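Local coordinates for DUF3836 domain-containing protein (Bacteroides vulgatus, PDB 4R8O) that is of unknown function but folds as a single-layer antiparallel beta-sheet, an architecture thought to have evolved from beta-hairpin repeats, at residues Asn61-Tyr73 and Glu81-Ile93. Residues are numbered along the deposited sequence; the frame is centred on the assembly and turned at random.
Sequences NRWENNLCIRYTY and EYYKWNSKKKEYI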
loop_
_atom_site.group_PDB
_atom_site.type_symbol
_atom_site.label_atom_id
_atom_site.label_comp_id
_atom_site.label_asym_id
_atom_site.label_seq_id
_atom_site.Cartn_x
_atom_site.Cartn_y
_atom_site.Cartn_z
ATOM N N ASN A 61 -14.896 -12.038 -0.701
ATOM C CA ASN A 61 -13.814 -12.713 -1.377
ATOM C C ASN A 61 -13.092 -11.862 -2.441
ATOM O O ASN A 61 -13.013 -12.212 -3.609
ATOM C CB ASN A 61 -14.334 -14.030 -1.955
ATOM C CG ASN A 61 -13.221 -15.035 -2.196
ATOM O OD1 ASN A 61 -13.003 -15.949 -1.384
ATOM N ND2 ASN A 61 -12.485 -14.851 -3.280
ATOM N N ARG A 62 -12.571 -10.726 -2.011
ATOM C CA ARG A 62 -11.915 -9.798 -2.920
ATOM C C ARG A 62 -11.031 -8.851 -2.154
ATOM O O ARG A 62 -11.196 -8.680 -0.947
ATOM C CB ARG A 62 -12.951 -8.996 -3.734
ATOM C CG ARG A 62 -13.908 -8.126 -2.917
ATOM C CD ARG A 62 -14.860 -7.362 -3.818
ATOM N NE ARG A 62 -14.137 -6.302 -4.517
ATOM C CZ ARG A 62 -14.002 -5.026 -4.116
ATOM N NH1 ARG A 62 -14.598 -4.548 -3.015
ATOM N NH2 ARG A 62 -13.284 -4.186 -4.866
ATOM N N TRP A 63 -10.132 -8.206 -2.894
ATOM C CA TRP A 63 -9.239 -7.164 -2.369
ATOM C C TRP A 63 -9.942 -5.806 -2.382
ATOM O O TRP A 63 -10.277 -5.313 -3.468
ATOM C CB TRP A 63 -7.954 -7.070 -3.218
ATOM C CG TRP A 63 -6.975 -8.189 -3.007
ATOM C CD1 TRP A 63 -6.537 -9.068 -3.943
ATOM C CD2 TRP A 63 -6.275 -8.510 -1.796
ATOM N NE1 TRP A 63 -5.637 -9.931 -3.403
ATOM C CE2 TRP A 63 -5.451 -9.625 -2.082
ATOM C CE3 TRP A 63 -6.272 -7.973 -0.497
ATOM C CZ2 TRP A 63 -4.608 -10.223 -1.111
ATOM C CZ3 TRP A 63 -5.423 -8.559 0.483
ATOM C CH2 TRP A 63 -4.610 -9.669 0.166
ATOM N N GLU A 64 -10.120 -5.184 -1.211
ATOM C CA GLU A 64 -10.824 -3.875 -1.109
ATOM C C GLU A 64 -9.875 -2.700 -0.816
ATOM O O GLU A 64 -9.062 -2.754 0.124
ATOM C CB GLU A 64 -11.932 -3.934 -0.059
ATOM C CG GLU A 64 -12.944 -5.039 -0.318
ATOM C CD GLU A 64 -14.157 -4.988 0.593
ATOM O OE1 GLU A 64 -14.099 -4.312 1.644
ATOM O OE2 GLU A 64 -15.162 -5.676 0.284
ATOM N N ASN A 65 -10.005 -1.638 -1.608
ATOM C CA ASN A 65 -9.159 -0.449 -1.448
ATOM C C ASN A 65 -9.393 0.175 -0.092
ATOM O O ASN A 65 -10.517 0.194 0.382
ATOM C CB ASN A 65 -9.435 0.543 -2.560
ATOM C CG ASN A 65 -8.942 0.041 -3.894
ATOM O OD1 ASN A 65 -9.239 -1.082 -4.289
ATOM N ND2 ASN A 65 -8.189 0.848 -4.590
ATOM N N ASN A 66 -8.330 0.610 0.570
ATOM C CA ASN A 66 -8.470 1.159 1.931
ATOM C C ASN A 66 -7.688 2.457 2.078
ATOM O O ASN A 66 -8.263 3.532 2.098
ATOM C CB ASN A 66 -8.068 0.093 2.988
ATOM C CG ASN A 66 -8.015 0.663 4.409
ATOM O OD1 ASN A 66 -8.835 1.506 4.783
ATOM N ND2 ASN A 66 -7.040 0.231 5.193
ATOM N N LEU A 67 -6.374 2.321 2.165
ATOM C CA LEU A 67 -5.439 3.409 2.368
ATOM C C LEU A 67 -4.470 3.442 1.225
ATOM O O LEU A 67 -4.259 2.425 0.556
ATOM C CB LEU A 67 -4.647 3.192 3.667
ATOM C CG LEU A 67 -5.471 3.315 4.957
ATOM C CD1 LEU A 67 -4.673 2.924 6.215
ATOM C CD2 LEU A 67 -6.043 4.723 5.113
ATOM N N CYS A 68 -3.853 4.604 1.033
ATOM C CA CYS A 68 -2.857 4.812 -0.035
ATOM C C CYS A 68 -1.992 5.973 0.386
ATOM O O CYS A 68 -2.504 7.018 0.756
ATOM C CB CYS A 68 -3.555 5.157 -1.314
ATOM S SG CYS A 68 -2.514 5.158 -2.771
ATOM N N ILE A 69 -0.696 5.753 0.375
ATOM C CA ILE A 69 0.298 6.741 0.717
ATOM C C ILE A 69 1.064 7.122 -0.539
ATOM O O ILE A 69 1.369 6.254 -1.355
ATOM C CB ILE A 69 1.349 6.154 1.633
ATOM C CG1 ILE A 69 0.690 5.438 2.828
ATOM C CG2 ILE A 69 2.276 7.253 2.107
ATOM C CD1 ILE A 69 1.656 4.582 3.635
ATOM N N ARG A 70 1.410 8.399 -0.654
ATOM C CA ARG A 70 2.091 8.956 -1.829
ATOM C C ARG A 70 3.249 9.787 -1.361
ATOM O O ARG A 70 3.094 10.550 -0.419
ATOM C CB ARG A 70 1.123 9.773 -2.663
ATOM C CG ARG A 70 0.104 8.840 -3.311
ATOM C CD ARG A 70 -0.743 9.416 -4.454
ATOM N NE ARG A 70 -1.930 8.572 -4.529
ATOM C CZ ARG A 70 -3.091 8.854 -5.129
ATOM N NH1 ARG A 70 -3.286 9.986 -5.810
ATOM N NH2 ARG A 70 -4.087 7.960 -5.062
ATOM N N TYR A 71 4.411 9.583 -1.971
ATOM C CA TYR A 71 5.659 10.187 -1.513
ATOM C C TYR A 71 6.138 11.141 -2.575
ATOM O O TYR A 71 6.016 10.843 -3.766
ATOM C CB TYR A 71 6.690 9.110 -1.281
ATOM C CG TYR A 71 6.343 8.066 -0.206
ATOM C CD1 TYR A 71 6.573 8.320 1.155
ATOM C CD2 TYR A 71 5.842 6.798 -0.555
ATOM C CE1 TYR A 71 6.299 7.362 2.139
ATOM C CE2 TYR A 71 5.566 5.828 0.429
ATOM C CZ TYR A 71 5.801 6.123 1.768
ATOM O OH TYR A 71 5.560 5.191 2.751
ATOM N N THR A 72 6.606 12.311 -2.144
ATOM C CA THR A 72 7.132 13.329 -3.031
ATOM C C THR A 72 8.484 13.748 -2.525
ATOM O O THR A 72 8.672 13.966 -1.319
ATOM C CB THR A 72 6.214 14.521 -3.045
ATOM O OG1 THR A 72 4.897 14.066 -3.375
ATOM C CG2 THR A 72 6.691 15.566 -4.057
ATOM N N TYR A 73 9.419 13.880 -3.453
ATOM C CA TYR A 73 10.794 14.143 -3.116
ATOM C C TYR A 73 11.117 15.541 -3.601
ATOM O O TYR A 73 11.063 15.806 -4.794
ATOM C CB TYR A 73 11.707 13.078 -3.726
ATOM C CG TYR A 73 11.347 11.671 -3.273
ATOM C CD1 TYR A 73 11.725 11.203 -2.015
ATOM C CD2 TYR A 73 10.603 10.813 -4.098
ATOM C CE1 TYR A 73 11.397 9.915 -1.596
ATOM C CE2 TYR A 73 10.256 9.530 -3.686
ATOM C CZ TYR A 73 10.644 9.087 -2.427
ATOM O OH TYR A 73 10.302 7.820 -2.028
ATOM N N GLU A 81 1.824 11.915 1.817
ATOM C CA GLU A 81 0.420 12.258 1.934
ATOM C C GLU A 81 -0.404 11.006 1.999
ATOM O O GLU A 81 -0.103 10.050 1.286
ATOM C CB GLU A 81 -0.006 13.035 0.731
ATOM C CG GLU A 81 0.622 14.386 0.591
ATOM C CD GLU A 81 0.104 15.072 -0.681
ATOM O OE1 GLU A 81 0.390 14.545 -1.779
ATOM O OE2 GLU A 81 -0.607 16.100 -0.576
ATOM N N TYR A 82 -1.486 11.040 2.780
ATOM C CA TYR A 82 -2.273 9.853 3.068
ATOM C C TYR A 82 -3.645 10.033 2.510
ATOM O O TYR A 82 -4.275 11.076 2.734
ATOM C CB TYR A 82 -2.374 9.673 4.599
ATOM C CG TYR A 82 -1.031 9.488 5.267
ATOM C CD1 TYR A 82 -0.290 10.577 5.756
ATOM C CD2 TYR A 82 -0.497 8.229 5.422
ATOM C CE1 TYR A 82 0.971 10.380 6.367
ATOM C CE2 TYR A 82 0.725 8.024 6.050
ATOM C CZ TYR A 82 1.459 9.088 6.503
ATOM O OH TYR A 82 2.677 8.802 7.066
ATOM N N TYR A 83 -4.152 9.003 1.840
ATOM C CA TYR A 83 -5.462 9.081 1.201
ATOM C C TYR A 83 -6.303 7.961 1.721
ATOM O O TYR A 83 -5.786 6.870 1.972
ATOM C CB TYR A 83 -5.295 8.902 -0.308
ATOM C CG TYR A 83 -4.576 10.031 -1.029
ATOM C CD1 TYR A 83 -3.219 10.169 -0.941
ATOM C CD2 TYR A 83 -5.277 10.921 -1.879
ATOM C CE1 TYR A 83 -2.549 11.202 -1.615
ATOM C CE2 TYR A 83 -4.625 11.921 -2.579
ATOM C CZ TYR A 83 -3.292 12.066 -2.452
ATOM O OH TYR A 83 -2.695 13.089 -3.144
ATOM N N LYS A 84 -7.603 8.192 1.873
ATOM C CA LYS A 84 -8.518 7.109 2.250
ATOM C C LYS A 84 -9.499 6.895 1.123
ATOM O O LYS A 84 -9.899 7.854 0.445
ATOM C CB LYS A 84 -9.236 7.418 3.566
ATOM C CG LYS A 84 -10.020 6.227 4.112
ATOM C CD LYS A 84 -10.077 6.165 5.652
ATOM C CE LYS A 84 -9.988 4.733 6.222
ATOM N NZ LYS A 84 -10.676 3.629 5.476
ATOM N N TRP A 85 -9.835 5.629 0.892
ATOM C CA TRP A 85 -10.768 5.238 -0.164
ATOM C C TRP A 85 -12.196 5.547 0.268
ATOM O O TRP A 85 -12.573 5.256 1.396
ATOM C CB TRP A 85 -10.639 3.722 -0.429
ATOM C CG TRP A 85 -11.537 3.246 -1.506
ATOM C CD1 TRP A 85 -12.713 2.563 -1.355
ATOM C CD2 TRP A 85 -11.365 3.448 -2.910
ATOM N NE1 TRP A 85 -13.278 2.308 -2.593
ATOM C CE2 TRP A 85 -12.464 2.839 -3.562
ATOM C CE3 TRP A 85 -10.388 4.073 -3.685
ATOM C CZ2 TRP A 85 -12.621 2.862 -4.952
ATOM C CZ3 TRP A 85 -10.536 4.099 -5.097
ATOM C CH2 TRP A 85 -11.641 3.487 -5.704
ATOM N N ASN A 86 -13.004 6.105 -0.618
ATOM C CA ASN A 86 -14.414 6.228 -0.340
ATOM C C ASN A 86 -15.210 5.483 -1.370
ATOM O O ASN A 86 -15.102 5.743 -2.566
ATOM C CB ASN A 86 -14.881 7.662 -0.255
ATOM C CG ASN A 86 -16.381 7.761 -0.018
ATOM O OD1 ASN A 86 -17.107 6.753 -0.047
ATOM N ND2 ASN A 86 -16.860 8.963 0.204
ATOM N N SER A 87 -16.070 4.616 -0.851
ATOM C CA SER A 87 -16.881 3.737 -1.656
ATOM C C SER A 87 -17.840 4.494 -2.538
ATOM O O SER A 87 -17.765 4.390 -3.769
ATOM C CB SER A 87 -17.631 2.773 -0.761
ATOM O OG SER A 87 -16.693 1.905 -0.153
ATOM N N LYS A 88 -18.679 5.313 -1.908
ATOM C CA LYS A 88 -19.740 6.034 -2.625
ATOM C C LYS A 88 -19.181 6.952 -3.705
ATOM O O LYS A 88 -19.843 7.162 -4.706
ATOM C CB LYS A 88 -20.731 6.752 -1.660
ATOM C CG LYS A 88 -21.635 5.754 -0.932
ATOM C CD LYS A 88 -22.772 6.380 -0.126
ATOM C CE LYS A 88 -23.694 5.278 0.397
ATOM N NZ LYS A 88 -24.828 5.763 1.232
ATOM N N LYS A 89 -17.955 7.447 -3.534
ATOM C CA LYS A 89 -17.313 8.266 -4.559
ATOM C C LYS A 89 -16.468 7.411 -5.496
ATOM O O LYS A 89 -16.325 7.757 -6.663
ATOM C CB LYS A 89 -16.520 9.410 -3.928
ATOM C CG LYS A 89 -16.880 10.746 -4.532
ATOM C CD LYS A 89 -16.126 11.913 -3.923
ATOM C CE LYS A 89 -16.611 12.235 -2.518
ATOM N NZ LYS A 89 -18.044 12.641 -2.420
ATOM N N LYS A 90 -15.954 6.289 -4.993
ATOM C CA LYS A 90 -15.053 5.409 -5.736
ATOM C C LYS A 90 -13.735 6.119 -6.047
ATOM O O LYS A 90 -13.224 6.062 -7.165
ATOM C CB LYS A 90 -15.694 4.829 -7.009
ATOM C CG LYS A 90 -16.978 4.074 -6.739
ATOM C CD LYS A 90 -17.542 3.467 -8.002
ATOM C CE LYS A 90 -18.838 2.740 -7.692
ATOM N NZ LYS A 90 -19.583 2.391 -8.930
ATOM N N GLU A 91 -13.197 6.788 -5.034
ATOM C CA GLU A 91 -11.995 7.594 -5.166
ATOM C C GLU A 91 -11.173 7.518 -3.917
ATOM O O GLU A 91 -11.730 7.357 -2.833
ATOM C CB GLU A 91 -12.362 9.051 -5.347
ATOM C CG GLU A 91 -13.114 9.326 -6.635
ATOM C CD GLU A 91 -13.382 10.790 -6.858
ATOM O OE1 GLU A 91 -12.735 11.651 -6.209
ATOM O OE2 GLU A 91 -14.260 11.066 -7.705
ATOM N N TYR A 92 -9.858 7.672 -4.074
ATOM C CA TYR A 92 -8.929 7.751 -2.942
ATOM C C TYR A 92 -8.907 9.223 -2.594
ATOM O O TYR A 92 -8.356 10.029 -3.344
ATOM C CB TYR A 92 -7.492 7.252 -3.289
ATOM C CG TYR A 92 -7.249 5.794 -3.021
ATOM C CD1 TYR A 92 -7.151 5.310 -1.709
ATOM C CD2 TYR A 92 -7.075 4.890 -4.054
ATOM C CE1 TYR A 92 -6.910 3.953 -1.444
ATOM C CE2 TYR A 92 -6.870 3.539 -3.813
ATOM C CZ TYR A 92 -6.782 3.058 -2.510
ATOM O OH TYR A 92 -6.581 1.694 -2.233
ATOM N N ILE A 93 -9.486 9.581 -1.452
ATOM C CA ILE A 93 -9.539 10.988 -1.017
ATOM C C ILE A 93 -8.430 11.349 -0.036
ATOM O O ILE A 93 -8.328 10.722 0.999
ATOM C CB ILE A 93 -10.909 11.298 -0.370
ATOM C CG1 ILE A 93 -12.020 11.097 -1.409
ATOM C CG2 ILE A 93 -10.952 12.744 0.133
ATOM C CD1 ILE A 93 -13.415 11.055 -0.850
#
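Glu81 and Arg70 exchange two backbone hydrogen bonds, an antiparallel pairing that illustrates how a single-layer sheet joins neighbouring strands, here 62-73 and 78-86. Tyr82 lies alongside Ile69, both pointing the same way, with CD2 4.0 Å from Ile69 CG1. On the other face Tyr83, itself bonded through its backbone to Cys68, receives the guanidinium of Arg70. Extended from CG to NE, the arginine spreads flat over the ring, its CZ 4.1 Å from the centroid of Tyr83 and the planes 16° apart, a cation-pi stack. Lys84 bends through its outer torsions to bring NZ 2.9 Å from Asn66 OD1, nearly in line with the C=O. Trp85, whose CG stands anti to its own N (chi1 -179°), takes Asn65 CB over its five-membered ring at 3.7 Å from the centroid. Beyond the turn, Tyr92 reaches past strand 78-86 and slots its ring between Cys68 CB and Trp85 CE3, its hydroxyl hydrogen-bonded to Glu52 on strand 48-57. A serine here would probably leave Cys68 and Trp85 without the ring that separates them and Glu52 without its phenol mate. Aromatic faces and charged or amide side chains thus supplement the backbone bonds where no second sheet is stacked.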